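Local coordinates for peptidyl-prolyl cis-trans isomerase (Hirschia baltica, PDB 5EX2), which probably catalyses the cis-trans isomerisation of peptide bonds preceding proline, as a periplasmic folding helper of the cyclophilin type, at residues 7-11 / 228-232; 68-72 / 175-181. All blocks are in the same frame, centred on the assembly; numbering follows the deposited sequence.

Interaction 1: 7-11 / 228-232; sequences KESVQ and PEAWV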
ATOM      1  N   LYS A   7       3.031 -20.157  -9.751  1.00 16.41           N
ATOM      2  CA  LYS A   7       2.641 -20.490  -8.393  1.00 14.21           C
ATOM      3  C   LYS A   7       3.556 -21.582  -7.842  1.00 15.52           C
ATOM      4  O   LYS A   7       3.983 -21.521  -6.690  1.00 17.29           O
ATOM      5  CB  LYS A   7       1.182 -20.947  -8.359  1.00 17.30           C
ATOM      6  CG  LYS A   7       0.611 -21.034  -6.957  1.00 15.65           C
ATOM      7  CD  LYS A   7      -0.900 -21.304  -6.995  1.00 21.37           C
ATOM      8  CE  LYS A   7      -1.522 -21.246  -5.610  1.00 29.95           C
ATOM      9  NZ  LYS A   7      -2.941 -21.690  -5.621  1.00 38.14           N
ATOM     10  N   GLU A   8       3.897 -22.555  -8.680  1.00 17.66           N
ATOM     11  CA  GLU A   8       4.756 -23.638  -8.257  1.00 17.43           C
ATOM     12  C   GLU A   8       6.121 -23.106  -7.805  1.00 23.26           C
ATOM     13  O   GLU A   8       6.634 -23.496  -6.757  1.00 19.51           O
ATOM     14  CB  GLU A   8       4.911 -24.644  -9.397  1.00 20.82           C
ATOM     15  CG  GLU A   8       5.705 -25.881  -9.041  1.00 32.68           C
ATOM     16  CD  GLU A   8       5.586 -26.980 -10.093  1.00 42.41           C
ATOM     17  OE1 GLU A   8       4.909 -26.760 -11.121  1.00 51.54           O
ATOM     18  OE2 GLU A   8       6.168 -28.067  -9.892  1.00 44.49           O
ATOM     19  N   SER A   9       6.699 -22.203  -8.593  1.00 16.45           N
ATOM     20  CA  SER A   9       8.034 -21.682  -8.293  1.00 16.36           C
ATOM     21  C   SER A   9       8.041 -20.803  -7.040  1.00 15.93           C
ATOM     22  O   SER A   9       9.034 -20.748  -6.313  1.00 17.57           O
ATOM     23  CB  SER A   9       8.572 -20.894  -9.485  1.00 20.57           C
ATOM     24  OG  SER A   9       7.931 -19.639  -9.597  1.00 23.82           O
ATOM     25  N   VAL A  10       6.942 -20.095  -6.803  1.00 13.29           N
ATOM     26  CA  VAL A  10       6.805 -19.241  -5.641  1.00 12.47           C
ATOM     27  C   VAL A  10       6.585 -20.075  -4.373  1.00 16.58           C
ATOM     28  O   VAL A  10       7.217 -19.825  -3.352  1.00 15.36           O
ATOM     29  CB  VAL A  10       5.655 -18.261  -5.861  1.00 17.04           C
ATOM     30  CG1 VAL A  10       5.235 -17.600  -4.567  1.00 18.28           C
ATOM     31  CG2 VAL A  10       6.048 -17.236  -6.921  1.00 14.44           C
ATOM     32  N   GLN A  11       5.717 -21.079  -4.434  1.00 15.75           N
ATOM     33  CA  GLN A  11       5.458 -21.921  -3.264  1.00 18.55           C
ATOM     34  C   GLN A  11       6.650 -22.758  -2.831  1.00 25.07           C
ATOM     35  O   GLN A  11       6.810 -23.063  -1.648  1.00 27.68           O
ATOM     36  CB  GLN A  11       4.282 -22.848  -3.539  1.00 22.80           C
ATOM     37  CG  GLN A  11       2.977 -22.116  -3.576  1.00 22.57           C
ATOM     38  CD  GLN A  11       1.793 -23.041  -3.768  1.00 23.84           C
ATOM     39  OE1 GLN A  11       1.906 -24.090  -4.400  1.00 32.40           O
ATOM     40  NE2 GLN A  11       0.647 -22.655  -3.220  1.00 39.25           N
ATOM     41  N   PRO A 228      -8.064 -15.878  -2.953  1.00 12.88           N
ATOM     42  CA  PRO A 228      -6.842 -15.708  -3.741  1.00 12.53           C
ATOM     43  C   PRO A 228      -5.643 -15.841  -2.832  1.00 12.46           C
ATOM     44  O   PRO A 228      -5.754 -15.563  -1.640  1.00 15.07           O
ATOM     45  CB  PRO A 228      -6.955 -14.287  -4.321  1.00 13.70           C
ATOM     46  CG  PRO A 228      -8.108 -13.655  -3.650  1.00 25.08           C
ATOM     47  CD  PRO A 228      -8.948 -14.701  -3.018  1.00 14.29           C
ATOM     48  N   GLU A 229      -4.524 -16.274  -3.388  1.00 13.18           N
ATOM     49  CA  GLU A 229      -3.298 -16.444  -2.621  1.00 12.83           C
ATOM     50  C   GLU A 229      -2.253 -15.504  -3.201  1.00 11.17           C
ATOM     51  O   GLU A 229      -1.952 -15.559  -4.392  1.00 14.27           O
ATOM     52  CB  GLU A 229      -2.832 -17.904  -2.652  1.00 14.82           C
ATOM     53  CG  GLU A 229      -3.839 -18.874  -2.005  1.00 14.52           C
ATOM     54  CD  GLU A 229      -3.505 -20.361  -2.161  1.00 20.23           C
ATOM     55  OE1 GLU A 229      -2.343 -20.723  -2.434  1.00 25.20           O
ATOM     56  OE2 GLU A 229      -4.434 -21.172  -1.982  1.00 28.65           O
ATOM     57  N   ALA A 230      -1.711 -14.638  -2.348  1.00 12.47           N
ATOM     58  CA  ALA A 230      -0.744 -13.637  -2.783  1.00 12.32           C
ATOM     59  C   ALA A 230       0.616 -13.853  -2.143  1.00  9.57           C
ATOM     60  O   ALA A 230       0.721 -14.291  -0.995  1.00 10.64           O
ATOM     61  CB  ALA A 230      -1.261 -12.236  -2.468  1.00 12.05           C
ATOM     62  N   TRP A 231       1.643 -13.552  -2.915  1.00 10.53           N
ATOM     63  CA  TRP A 231       3.012 -13.610  -2.426  1.00  9.07           C
ATOM     64  C   TRP A 231       3.714 -12.348  -2.855  1.00  9.47           C
ATOM     65  O   TRP A 231       3.423 -11.791  -3.915  1.00  9.83           O
ATOM     66  CB  TRP A 231       3.767 -14.837  -2.964  1.00 14.96           C
ATOM     67  CG  TRP A 231       3.502 -16.148  -2.264  1.00 16.16           C
ATOM     68  CD1 TRP A 231       4.239 -16.718  -1.244  1.00 13.35           C
ATOM     69  CD2 TRP A 231       2.471 -17.082  -2.573  1.00 19.49           C
ATOM     70  NE1 TRP A 231       3.706 -17.937  -0.901  1.00 21.05           N
ATOM     71  CE2 TRP A 231       2.616 -18.181  -1.698  1.00 12.96           C
ATOM     72  CE3 TRP A 231       1.427 -17.086  -3.493  1.00 16.44           C
ATOM     73  CZ2 TRP A 231       1.758 -19.272  -1.725  1.00 17.05           C
ATOM     74  CZ3 TRP A 231       0.577 -18.166  -3.521  1.00 18.65           C
ATOM     75  CH2 TRP A 231       0.741 -19.248  -2.639  1.00 22.65           C
ATOM     76  N   VAL A 232       4.647 -11.913  -2.023  1.00  7.47           N
ATOM     77  CA  VAL A 232       5.466 -10.732  -2.276  1.00  8.10           C
ATOM     78  C   VAL A 232       6.902 -11.166  -2.153  1.00  8.59           C
ATOM     79  O   VAL A 232       7.265 -11.862  -1.207  1.00  9.41           O
ATOM     80  CB  VAL A 232       5.145  -9.593  -1.290  1.00  7.87           C
ATOM     81  CG1 VAL A 232       6.065  -8.402  -1.501  1.00  8.59           C
ATOM     82  CG2 VAL A 232       3.705  -9.193  -1.411  1.00  9.01           C
TER
HETATM   83  O   HOH W   1      -1.882 -23.523  -2.788  1.00 44.52           O

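Interaction 2: 68-72 / 175-181; sequences VISGF and RDESRFL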
ATOM      1  N   VAL A  68      -9.919  12.137  -9.539  1.00  8.63           N
ATOM      2  CA  VAL A  68      -8.849  11.391 -10.182  1.00  8.45           C
ATOM      3  C   VAL A  68      -8.006  12.364 -10.973  1.00  8.24           C
ATOM      4  O   VAL A  68      -8.518  13.086 -11.838  1.00  9.35           O
ATOM      5  CB  VAL A  68      -9.411  10.297 -11.105  1.00  8.96           C
ATOM      6  CG1 VAL A  68      -8.301   9.523 -11.775  1.00 10.22           C
ATOM      7  CG2 VAL A  68     -10.309   9.359 -10.327  1.00  9.79           C
ATOM      8  N   ILE A  69      -6.723  12.416 -10.637  1.00  8.85           N
ATOM      9  CA  ILE A  69      -5.826  13.394 -11.207  1.00  9.53           C
ATOM     10  C   ILE A  69      -4.677  12.652 -11.870  1.00  9.58           C
ATOM     11  O   ILE A  69      -3.977  11.857 -11.219  1.00  9.69           O
ATOM     12  CB  ILE A  69      -5.326  14.366 -10.125  1.00 10.83           C
ATOM     13  CG1 ILE A  69      -6.515  15.110  -9.506  1.00 13.57           C
ATOM     14  CG2 ILE A  69      -4.333  15.336 -10.715  1.00 12.68           C
ATOM     15  CD1 ILE A  69      -6.149  16.009  -8.344  1.00 12.63           C
ATOM     16  N   SER A  70      -4.517  12.886 -13.166  1.00 11.95           N
ATOM     17  CA  SER A  70      -3.478  12.236 -13.936  1.00 14.77           C
ATOM     18  C   SER A  70      -2.124  12.536 -13.344  1.00 12.51           C
ATOM     19  O   SER A  70      -1.848  13.669 -12.951  1.00 14.54           O
ATOM     20  CB  SER A  70      -3.511  12.684 -15.393  1.00 22.45           C
ATOM     21  OG  SER A  70      -2.600  11.909 -16.153  1.00 23.70           O
ATOM     22  N   GLY A  71      -1.287  11.511 -13.271  1.00 12.10           N
ATOM     23  CA  GLY A  71       0.046  11.687 -12.737  1.00 13.81           C
ATOM     24  C   GLY A  71       0.089  11.882 -11.230  1.00 12.01           C
ATOM     25  O   GLY A  71       1.116  12.295 -10.706  1.00 12.58           O
ATOM     26  N   PHE A  72      -0.999  11.584 -10.538  1.00 10.01           N
ATOM     27  CA  PHE A  72      -1.098  11.814  -9.104  1.00  8.33           C
ATOM     28  C   PHE A  72      -1.796  10.635  -8.433  1.00  9.39           C
ATOM     29  O   PHE A  72      -1.133   9.700  -8.003  1.00  9.26           O
ATOM     30  CB  PHE A  72      -1.810  13.164  -8.875  1.00  9.71           C
ATOM     31  CG  PHE A  72      -1.944  13.577  -7.440  1.00  9.20           C
ATOM     32  CD1 PHE A  72      -1.103  13.077  -6.453  1.00 12.48           C
ATOM     33  CD2 PHE A  72      -2.907  14.491  -7.087  1.00 11.44           C
ATOM     34  CE1 PHE A  72      -1.247  13.487  -5.137  1.00 12.16           C
ATOM     35  CE2 PHE A  72      -3.069  14.889  -5.790  1.00 10.41           C
ATOM     36  CZ  PHE A  72      -2.232  14.394  -4.804  1.00 12.48           C
ATOM     37  N   ARG A 175      -1.097   6.803  -8.255  1.00  8.64           N
ATOM     38  CA  ARG A 175      -0.830   6.497  -9.655  1.00  9.51           C
ATOM     39  C   ARG A 175       0.591   6.856 -10.057  1.00  9.46           C
ATOM     40  O   ARG A 175       1.115   6.316 -11.026  1.00 12.17           O
ATOM     41  CB  ARG A 175      -1.817   7.227 -10.563  1.00 10.47           C
ATOM     42  CG  ARG A 175      -3.230   6.700 -10.445  1.00 10.27           C
ATOM     43  CD  ARG A 175      -4.280   7.621 -11.012  1.00 10.57           C
ATOM     44  NE  ARG A 175      -4.166   8.009 -12.418  1.00 10.71           N
ATOM     45  CZ  ARG A 175      -5.143   7.874 -13.325  1.00  9.19           C
ATOM     46  NH1 ARG A 175      -6.265   7.200 -13.050  1.00  9.49           N
ATOM     47  NH2 ARG A 175      -4.970   8.366 -14.545  1.00 11.86           N
ATOM     48  N   ASP A 176       1.221   7.763  -9.313  1.00  9.51           N
ATOM     49  CA  ASP A 176       2.575   8.231  -9.610  1.00 10.68           C
ATOM     50  C   ASP A 176       3.202   8.742  -8.326  1.00  8.58           C
ATOM     51  O   ASP A 176       2.502   9.140  -7.381  1.00 10.38           O
ATOM     52  CB  ASP A 176       2.561   9.323 -10.681  1.00 13.33           C
ATOM     53  CG  ASP A 176       3.957   9.695 -11.149  1.00 26.75           C
ATOM     54  OD1 ASP A 176       4.600   8.858 -11.811  1.00 28.35           O
ATOM     55  OD2 ASP A 176       4.414  10.824 -10.857  1.00 34.47           O
ATOM     56  N   GLU A 177       4.525   8.710  -8.285  1.00 10.68           N
ATOM     57  CA  GLU A 177       5.281   9.170  -7.133  1.00  8.68           C
ATOM     58  C   GLU A 177       4.866  10.577  -6.742  1.00 10.07           C
ATOM     59  O   GLU A 177       4.883  11.492  -7.561  1.00 12.13           O
ATOM     60  CB  GLU A 177       6.777   9.129  -7.437  1.00 14.33           C
ATOM     61  CG  GLU A 177       7.660   9.759  -6.338  1.00 15.44           C
ATOM     62  CD  GLU A 177       9.139   9.775  -6.692  1.00 22.99           C
ATOM     63  OE1 GLU A 177       9.463   9.590  -7.882  1.00 21.63           O
ATOM     64  OE2 GLU A 177       9.982   9.984  -5.784  1.00 16.76           O
ATOM     65  N   SER A 178       4.515  10.735  -5.469  1.00  9.20           N
ATOM     66  CA  SER A 178       4.013  12.011  -4.962  1.00 12.22           C
ATOM     67  C   SER A 178       4.587  12.329  -3.588  1.00  8.75           C
ATOM     68  O   SER A 178       3.890  12.227  -2.579  1.00 10.58           O
ATOM     69  CB  SER A 178       2.493  11.976  -4.903  1.00 11.36           C
ATOM     70  OG  SER A 178       1.958  11.711  -6.188  1.00 10.90           O
ATOM     71  N   ARG A 179       5.860  12.700  -3.550  1.00  9.86           N
ATOM     72  CA  ARG A 179       6.586  12.758  -2.286  1.00  8.68           C
ATOM     73  C   ARG A 179       6.173  13.940  -1.436  1.00 11.96           C
ATOM     74  O   ARG A 179       6.462  13.966  -0.239  1.00 11.60           O
ATOM     75  CB  ARG A 179       8.097  12.784  -2.529  1.00 11.79           C
ATOM     76  CG  ARG A 179       8.599  11.626  -3.374  1.00 12.80           C
ATOM     77  CD  ARG A 179       8.284  10.248  -2.768  1.00 12.49           C
ATOM     78  NE  ARG A 179       9.173   9.949  -1.652  1.00 11.39           N
ATOM     79  CZ  ARG A 179      10.424   9.530  -1.791  1.00 12.52           C
ATOM     80  NH1 ARG A 179      10.937   9.345  -3.002  1.00 14.49           N
ATOM     81  NH2 ARG A 179      11.170   9.286  -0.720  1.00 16.74           N
ATOM     82  N   PHE A 180       5.479  14.902  -2.044  1.00  9.55           N
ATOM     83  CA  PHE A 180       4.934  16.039  -1.300  1.00 10.62           C
ATOM     84  C   PHE A 180       3.835  15.605  -0.328  1.00  9.85           C
ATOM     85  O   PHE A 180       3.474  16.367   0.557  1.00 11.80           O
ATOM     86  CB  PHE A 180       4.399  17.103  -2.265  1.00 10.50           C
ATOM     87  CG  PHE A 180       3.533  16.543  -3.347  1.00 10.20           C
ATOM     88  CD1 PHE A 180       4.083  16.117  -4.547  1.00 11.13           C
ATOM     89  CD2 PHE A 180       2.175  16.423  -3.159  1.00 11.25           C
ATOM     90  CE1 PHE A 180       3.282  15.585  -5.538  1.00 12.52           C
ATOM     91  CE2 PHE A 180       1.370  15.898  -4.142  1.00 11.61           C
ATOM     92  CZ  PHE A 180       1.934  15.471  -5.338  1.00 11.71           C
ATOM     93  N   LEU A 181       3.335  14.373  -0.461  1.00  9.84           N
ATOM     94  CA  LEU A 181       2.381  13.832   0.511  1.00  9.32           C
ATOM     95  C   LEU A 181       3.042  13.224   1.727  1.00  9.54           C
ATOM     96  O   LEU A 181       2.387  13.009   2.755  1.00  9.43           O
ATOM     97  CB  LEU A 181       1.518  12.756  -0.124  1.00  9.60           C
ATOM     98  CG  LEU A 181       0.688  13.169  -1.327  1.00  8.91           C
ATOM     99  CD1 LEU A 181      -0.106  11.963  -1.792  1.00 10.99           C
ATOM    100  CD2 LEU A 181      -0.233  14.334  -1.014  1.00 11.84           C
TER
HETATM  101  O   HOH W   2       2.204  13.358  -8.396  1.00 18.16           O

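Interaction 1: 7-11 / 228-232
This is a helix-on-sheet contact at the surface: the short N-terminal helix 7-11 lies over one face of strand 229-233, the middle strand of a three-stranded antiparallel sheet between strands 17-19 and 261-264. The short segment axes come within 10.1 Å and cross at 59°, and the backbones stay well apart, with Val10 CA and Trp231 CA 7.5 Å from each other. Side chains fill the gap. Val10 is the buried centre of the helix side: its CG1 sits over one face of the indole, 3.5 Å from the centroid of the five-membered ring and 21° off the ring normal, a CH-pi contact that brings Val10 CG1 to 3.2 Å from Trp231 CG. One turn of helix, closed by Gln11 N to Lys7 O at 2.9 Å, puts Lys7 and Gln11 at the far end of the same indole, where Gln11 NE2 comes to 3.5 Å from Trp231 CH2. The ends of both side chains also come close to Glu229, two residues back on the strand and on the same sheet face. Lys7 NZ makes a long salt bridge to Glu229 OE1 at 3.4 Å, and water 1 links the same carboxylate oxygen to the amide, 2.7 Å from Gln11 NE2 and 2.9 Å from Glu229 OE1. Trp17 of the neighbouring strand also touches Val10 and Trp231. The result is one helical turn covering part of the outer face of a small antiparallel sheet, whose other face rests on cyclophilin barrel strand 25-30 through Pro228 and Ala230.

Interaction 2: 68-72 / 175-181
Arg175 follows directly on barrel strand 171-174, and its N donates to Phe72 O at 2.9 Å. Its side chain runs back beside Val68, whose CG1 lies over one guanidinium face, 3.3 Å from Arg175 NH1; that nitrogen bonds to the carbonyl of Leu201. Asp176 N gives the same Phe72 O a second, weak bond of 3.3 Å, and Asp176 CB packs 3.3 Å from Gly71 O. Two successive amides sharing one carbonyl, with Arg175 near helical torsions, have the form of a classic beta bulge. Ser178 OG bonds to Asp176 O at 2.9 Å, and water 2 sits 2.8 Å from both Ser178 OG and Gly71 O. Phe180 and Leu181, on a 3-10 turn, then meet Phe72: Phe72 CE1 is 3.7 Å from Phe180 CE2 and 3.8 Å from Leu181 CD1. Opposite this segment, Ile69-Phe72 forms a type II turn with Gly71 at positive phi, the hairpin connection between strands 63-69 and 73-76 at an end of the cyclophilin barrel.

How the interactions relate
From the N terminus, helix 7-11 comes first, and its partner strand arrives only after 216 residues, so interaction 1 closes a loop holding every strand of the barrel. Within that span, the chain passes the 68-72 turn and, 102 residues later, returns at 175-181 to close the smaller loop of interaction 2; the two are therefore nested and do not cross. Interaction 2 ties a barrel hairpin to the loop leaving strand 171-174, whereas interaction 1 joins the N-terminal helix to the separate three-stranded sheet. Their centres are about 30 Å apart, on opposite sides of the chain's centre, and their nearest atoms are about 18 Å apart, so they do not touch.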